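Local coordinates for uncharacterized protein (Bacteroides vulgatus, PDB 4QB7) that is probably a component of the tip of a bacterial fimbrium, a surface filament that mediates cell adhesion and biofilm formation, at residues M64-A69 and I111-Q116; A121-F126 and K205-F210. One frame throughout, in Å; residues are numbered along the deposited sequence.

In the fold
The two contacts show how chemistry follows place in a fold. Contact 1 joins different sheets: 64-69 belongs to the large mixed sheet, whereas 111-116 leaves an edge of a smaller antiparallel sheet. Contact 2 lies within that smaller sheet, between neighbouring strands, and is closer to the chain's centre. The two are connected, because strand 111-113 pairs with strand 123-127, T112 O probably accepting from T125 N and S114 OG from T123 N. Both are partly buried. Contact 1 reaches a more exposed loop and relies on Y65, which bonds to a loop carbonyl and packs against Q116, and on N66 against L113; contact 2 rests on repeated backbone bonds, with apolar groups on one face.

Contact 1: residues M64-A69 and I111-Q116; sequences MYNEHA and ITLSGQ
Y65 meets the 111-116 segment with two chemically different parts of one side chain, its hydroxyl bonding to the backbone carbonyl of S114 while its ring face receives Q116, and no backbone-to-backbone hydrogen bond joins the two segments. It is a compact example of sheet-to-loop packing: Y65 sits where the chain turns a corner, and 111-116 runs off strand 111-113 into a loop. The OH donates to S114 O at 2.8 Å, approaching from above the carbonyl plane, 36° out of it. Relative to the ring, the same oxygen lies in the plane at the edge.

Q116 passes over one face of the ring. Its CB stands 4.1 Å from the Y65 ring centroid, almost on the ring normal, in a CH-pi contact, and its CA lies above the plane nearer the rim. CG, anti to the backbone N (chi1 -168°), continues over the ring toward Y65 CG, and the chain beyond it is extended, bringing NE2 4.0 Å from Y65 CB with amide and ring planes 20° apart. F43 of strand 40-47 also meets the Y65 ring, the planes being nearly perpendicular.

L113 packs against both the hydroxyl and N66. Its CB lies 3.8 Å from Y65 OH, and its CD1 comes within 3.5 Å of N66 CG, the leucine and asparagine side chains crossing at about a right angle. The polar ends of this buried asparagine are satisfied by Y96 OH and the carbonyl of E100. N66 and E67 both face I42 in a G1 beta bulge, where N66 takes a left-handed backbone conformation.

One polar bond at the tip probably helps to set where the ring ends, while CH-pi and apolar packing line the rest of the tyrosine.

Contact 2: residues A121-F126 and K205-F210; sequences APTITF and KAVYKF
K205 lies just ahead of an antiparallel strand pair and packs its CG 3.6 Å from F126 O, its extended chain carrying CE past T125 CG2. The pair belongs to the five-stranded antiparallel sheet of this fimbrillin-like protein, and the axes of strands 123-126 and 206-209 make an angle of 156°.

A206 and F126 form the first hydrogen-bonded pair, each amide giving a 2.9 Å bond to the other's carbonyl oxygen (A206 N to F126 O, F126 N to A206 O). V207 then faces T125 across a non-hydrogen-bonded pair, its CG2 3.6 Å from T125 OG1, while its CG1 leans toward T123 CB.

Y208 returns to the pattern with I124. Its N-H points almost straight at I124 O, at 2.7 Å and 173°, and its own carbonyl receives I124 N. The tyrosine ring lies on the face shared by I124, A206 and F126, and its OH bonds to D213 and T142. K209 forms a non-hydrogen-bonded pair with T123, its CB set on the face of T123, T125 and V207.

F210 ends the segment. Its N-H reaches P122 O at 3.2 Å, prolonging the bonding beyond the last strand pair. CG, anti to the carbonyl carbon (chi1 -81°), starts the ring on its way between two neighbours: P122 CG lies 3.7 Å above one face of the F210 ring, toward the rim, in a CH-pi contact, while Y208 CE2 stands over the centre of the opposite face. At the edge, I124 CG1 lies in the ring plane. An alanine here would probably open a gap between P122, I124 and Y208, taking away the packing on one part of the tyrosine ring. I124 CD1 comes 3.7 Å from F210 CE1, which itself lies in the plane of the Y208 ring, at its edge.

Contact 1: residues M64-A69 and I111-Q116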
loop_
_atom_site.group_PDB
_atom_site.type_symbol
_atom_site.label_atom_id
_atom_site.label_comp_id
_atom_site.label_asym_id
_atom_site.label_seq_id
_atom_site.Cartn_x
_atom_site.Cartn_y
_atom_site.Cartn_z
HETATM N N MSE A 64 -24.096 -8.942 -9.253
HETATM C CA MSE A 64 -22.805 -8.831 -9.933
HETATM C C MSE A 64 -21.800 -9.564 -9.079
HETATM O O MSE A 64 -21.795 -9.363 -7.870
HETATM C CB MSE A 64 -22.373 -7.350 -10.155
HETATM C CG MSE A 64 -23.121 -6.610 -11.273
HETATM SE SE MSE A 64 -22.385 -4.833 -11.527
HETATM C CE MSE A 64 -23.573 -4.166 -12.828
ATOM N N TYR A 65 -20.976 -10.432 -9.674
ATOM C CA TYR A 65 -19.931 -11.132 -8.928
ATOM C C TYR A 65 -18.628 -10.885 -9.645
ATOM O O TYR A 65 -18.409 -11.434 -10.730
ATOM C CB TYR A 65 -20.214 -12.647 -8.733
ATOM C CG TYR A 65 -19.087 -13.318 -7.978
ATOM C CD1 TYR A 65 -18.959 -13.165 -6.599
ATOM C CD2 TYR A 65 -18.062 -13.976 -8.658
ATOM C CE1 TYR A 65 -17.857 -13.681 -5.912
ATOM C CE2 TYR A 65 -16.954 -14.490 -7.980
ATOM C CZ TYR A 65 -16.869 -14.358 -6.606
ATOM O OH TYR A 65 -15.787 -14.883 -5.945
ATOM N N ASN A 66 -17.788 -10.015 -9.077
ATOM C CA ASN A 66 -16.502 -9.630 -9.656
ATOM C C ASN A 66 -16.688 -9.196 -11.123
ATOM O O ASN A 66 -15.989 -9.678 -12.020
ATOM C CB ASN A 66 -15.461 -10.758 -9.512
ATOM C CG ASN A 66 -14.061 -10.332 -9.809
ATOM O OD1 ASN A 66 -13.648 -9.240 -9.443
ATOM N ND2 ASN A 66 -13.306 -11.182 -10.490
ATOM N N GLU A 67 -17.667 -8.300 -11.362
ATOM C CA GLU A 67 -17.948 -7.748 -12.692
ATOM C C GLU A 67 -16.786 -6.862 -13.098
ATOM O O GLU A 67 -16.417 -5.977 -12.341
ATOM C CB GLU A 67 -19.271 -6.969 -12.704
ATOM C CG GLU A 67 -19.750 -6.575 -14.090
ATOM C CD GLU A 67 -20.028 -7.721 -15.040
ATOM O OE1 GLU A 67 -20.691 -8.700 -14.625
ATOM O OE2 GLU A 67 -19.583 -7.637 -16.206
ATOM N N HIS A 68 -16.166 -7.142 -14.252
ATOM C CA HIS A 68 -15.006 -6.390 -14.737
ATOM C C HIS A 68 -15.420 -5.057 -15.370
ATOM O O HIS A 68 -16.010 -5.034 -16.467
ATOM C CB HIS A 68 -14.190 -7.225 -15.737
ATOM C CG HIS A 68 -12.825 -6.667 -16.011
ATOM N ND1 HIS A 68 -12.063 -7.124 -17.068
ATOM C CD2 HIS A 68 -12.133 -5.701 -15.359
ATOM C CE1 HIS A 68 -10.934 -6.447 -17.013
ATOM N NE2 HIS A 68 -10.932 -5.579 -16.002
ATOM N N ALA A 69 -15.103 -3.951 -14.660
ATOM C CA ALA A 69 -15.359 -2.582 -15.095
ATOM C C ALA A 69 -14.080 -1.987 -15.674
ATOM O O ALA A 69 -13.039 -1.970 -15.005
ATOM C CB ALA A 69 -15.866 -1.745 -13.940
ATOM N N ILE A 111 -4.916 -11.708 -5.071
ATOM C CA ILE A 111 -6.224 -11.384 -4.505
ATOM C C ILE A 111 -7.123 -12.623 -4.669
ATOM O O ILE A 111 -7.322 -13.095 -5.776
ATOM C CB ILE A 111 -6.863 -10.108 -5.187
ATOM C CG1 ILE A 111 -6.140 -8.804 -4.822
ATOM C CG2 ILE A 111 -8.359 -9.978 -4.890
ATOM C CD1 ILE A 111 -6.569 -7.553 -5.714
ATOM N N THR A 112 -7.668 -13.133 -3.566
ATOM C CA THR A 112 -8.627 -14.252 -3.526
ATOM C C THR A 112 -9.919 -13.648 -2.984
ATOM O O THR A 112 -9.899 -12.959 -1.955
ATOM C CB THR A 112 -8.076 -15.425 -2.684
ATOM O OG1 THR A 112 -6.857 -15.882 -3.254
ATOM C CG2 THR A 112 -9.044 -16.588 -2.596
ATOM N N LEU A 113 -11.030 -13.850 -3.692
ATOM C CA LEU A 113 -12.306 -13.269 -3.279
ATOM C C LEU A 113 -13.181 -14.289 -2.577
ATOM O O LEU A 113 -13.056 -15.510 -2.796
ATOM C CB LEU A 113 -13.068 -12.702 -4.489
ATOM C CG LEU A 113 -12.373 -11.700 -5.395
ATOM C CD1 LEU A 113 -13.221 -11.438 -6.573
ATOM C CD2 LEU A 113 -12.113 -10.394 -4.691
ATOM N N SER A 114 -14.110 -13.775 -1.757
ATOM C CA SER A 114 -15.131 -14.578 -1.098
ATOM C C SER A 114 -16.022 -15.169 -2.197
ATOM O O SER A 114 -16.218 -14.527 -3.232
ATOM C CB SER A 114 -15.924 -13.719 -0.122
ATOM O OG SER A 114 -16.365 -12.528 -0.753
ATOM N N GLY A 115 -16.489 -16.398 -1.990
ATOM C CA GLY A 115 -17.285 -17.140 -2.964
ATOM C C GLY A 115 -18.545 -16.476 -3.465
ATOM O O GLY A 115 -19.097 -15.591 -2.804
ATOM N N GLN A 116 -19.018 -16.933 -4.642
ATOM C CA GLN A 116 -20.226 -16.453 -5.321
ATOM C C GLN A 116 -21.499 -16.758 -4.509
ATOM O O GLN A 116 -22.523 -16.101 -4.703
ATOM C CB GLN A 116 -20.310 -17.098 -6.710
ATOM C CG GLN A 116 -21.352 -16.480 -7.649
ATOM C CD GLN A 116 -21.108 -16.826 -9.098
ATOM O OE1 GLN A 116 -20.303 -17.724 -9.436
ATOM N NE2 GLN A 116 -21.790 -16.094 -9.988
#

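Contact 2: residues A121-F126 and K205-F210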
loop_
_atom_site.group_PDB
_atom_site.type_symbol
_atom_site.label_atom_id
_atom_site.label_comp_id
_atom_site.label_asym_id
_atom_site.label_seq_id
_atom_site.Cartn_x
_atom_site.Cartn_y
_atom_site.Cartn_z
ATOM N N ALA A 121 -21.531 -8.989 3.323
ATOM C CA ALA A 121 -20.506 -8.167 2.675
ATOM C C ALA A 121 -19.326 -9.067 2.284
ATOM O O ALA A 121 -19.060 -10.064 2.978
ATOM C CB ALA A 121 -20.059 -7.039 3.594
ATOM N N PRO A 122 -18.695 -8.824 1.115
ATOM C CA PRO A 122 -17.610 -9.722 0.674
ATOM C C PRO A 122 -16.306 -9.588 1.488
ATOM O O PRO A 122 -16.204 -8.787 2.441
ATOM C CB PRO A 122 -17.418 -9.319 -0.791
ATOM C CG PRO A 122 -17.793 -7.878 -0.830
ATOM C CD PRO A 122 -18.929 -7.737 0.141
ATOM N N THR A 123 -15.315 -10.438 1.138
ATOM C CA THR A 123 -13.972 -10.436 1.737
ATOM C C THR A 123 -12.943 -10.635 0.628
ATOM O O THR A 123 -13.297 -11.069 -0.481
ATOM C CB THR A 123 -13.771 -11.477 2.886
ATOM O OG1 THR A 123 -13.776 -12.819 2.390
ATOM C CG2 THR A 123 -14.761 -11.335 4.012
ATOM N N ILE A 124 -11.680 -10.277 0.936
ATOM C CA ILE A 124 -10.497 -10.424 0.108
ATOM C C ILE A 124 -9.393 -11.019 0.956
ATOM O O ILE A 124 -9.088 -10.474 2.018
ATOM C CB ILE A 124 -10.036 -9.076 -0.498
ATOM C CG1 ILE A 124 -10.920 -8.629 -1.674
ATOM C CG2 ILE A 124 -8.542 -9.106 -0.895
ATOM C CD1 ILE A 124 -10.645 -7.217 -2.102
ATOM N N THR A 125 -8.802 -12.136 0.495
ATOM C CA THR A 125 -7.597 -12.716 1.065
ATOM C C THR A 125 -6.469 -12.171 0.187
ATOM O O THR A 125 -6.468 -12.379 -1.040
ATOM C CB THR A 125 -7.664 -14.229 1.146
ATOM O OG1 THR A 125 -8.747 -14.570 1.999
ATOM C CG2 THR A 125 -6.355 -14.839 1.685
ATOM N N PHE A 126 -5.555 -11.418 0.808
ATOM C CA PHE A 126 -4.498 -10.744 0.084
ATOM C C PHE A 126 -3.096 -11.124 0.589
ATOM O O PHE A 126 -2.852 -11.176 1.799
ATOM C CB PHE A 126 -4.734 -9.233 0.209
ATOM C CG PHE A 126 -3.745 -8.320 -0.483
ATOM C CD1 PHE A 126 -3.789 -8.136 -1.861
ATOM C CD2 PHE A 126 -2.824 -7.585 0.253
ATOM C CE1 PHE A 126 -2.881 -7.290 -2.494
ATOM C CE2 PHE A 126 -1.928 -6.729 -0.383
ATOM C CZ PHE A 126 -1.961 -6.588 -1.752
ATOM N N LYS A 205 0.132 -12.253 4.524
ATOM C CA LYS A 205 -1.137 -12.726 3.986
ATOM C C LYS A 205 -2.217 -12.432 5.026
ATOM O O LYS A 205 -1.982 -12.680 6.205
ATOM C CB LYS A 205 -1.044 -14.224 3.635
ATOM C CG LYS A 205 -2.031 -14.644 2.554
ATOM C CD LYS A 205 -2.061 -16.158 2.333
ATOM C CE LYS A 205 -2.843 -16.552 1.099
ATOM N NZ LYS A 205 -2.723 -18.006 0.828
ATOM N N ALA A 206 -3.366 -11.840 4.621
ATOM C CA ALA A 206 -4.435 -11.475 5.569
ATOM C C ALA A 206 -5.815 -11.316 4.885
ATOM O O ALA A 206 -5.898 -11.238 3.648
ATOM C CB ALA A 206 -4.065 -10.189 6.306
ATOM N N VAL A 207 -6.902 -11.261 5.699
ATOM C CA VAL A 207 -8.266 -11.143 5.183
ATOM C C VAL A 207 -8.786 -9.711 5.418
ATOM O O VAL A 207 -8.686 -9.199 6.525
ATOM C CB VAL A 207 -9.205 -12.237 5.787
ATOM C CG1 VAL A 207 -10.648 -12.107 5.280
ATOM C CG2 VAL A 207 -8.668 -13.637 5.498
ATOM N N TYR A 208 -9.260 -9.056 4.356
ATOM C CA TYR A 208 -9.859 -7.724 4.401
ATOM C C TYR A 208 -11.367 -7.913 4.348
ATOM O O TYR A 208 -11.878 -8.577 3.440
ATOM C CB TYR A 208 -9.362 -6.810 3.251
ATOM C CG TYR A 208 -10.122 -5.501 3.165
ATOM C CD1 TYR A 208 -9.781 -4.413 3.972
ATOM C CD2 TYR A 208 -11.199 -5.352 2.293
ATOM C CE1 TYR A 208 -10.516 -3.224 3.932
ATOM C CE2 TYR A 208 -11.955 -4.179 2.266
ATOM C CZ TYR A 208 -11.613 -3.122 3.085
ATOM O OH TYR A 208 -12.383 -1.989 3.031
ATOM N N LYS A 209 -12.074 -7.321 5.315
ATOM C CA LYS A 209 -13.515 -7.430 5.448
ATOM C C LYS A 209 -14.192 -6.155 4.990
ATOM O O LYS A 209 -13.925 -5.076 5.530
ATOM C CB LYS A 209 -13.886 -7.722 6.913
ATOM C CG LYS A 209 -13.410 -9.047 7.487
ATOM C CD LYS A 209 -14.210 -9.311 8.750
ATOM C CE LYS A 209 -13.527 -9.078 10.092
ATOM N NZ LYS A 209 -12.748 -7.817 10.193
ATOM N N PHE A 210 -15.101 -6.279 4.005
ATOM C CA PHE A 210 -15.859 -5.151 3.485
ATOM C C PHE A 210 -16.955 -4.715 4.463
ATOM O O PHE A 210 -17.457 -3.599 4.343
ATOM C CB PHE A 210 -16.475 -5.513 2.136
ATOM C CG PHE A 210 -15.536 -5.400 0.967
ATOM C CD1 PHE A 210 -14.659 -6.423 0.659
ATOM C CD2 PHE A 210 -15.554 -4.280 0.147
ATOM C CE1 PHE A 210 -13.831 -6.335 -0.459
ATOM C CE2 PHE A 210 -14.712 -4.191 -0.958
ATOM C CZ PHE A 210 -13.862 -5.222 -1.257
#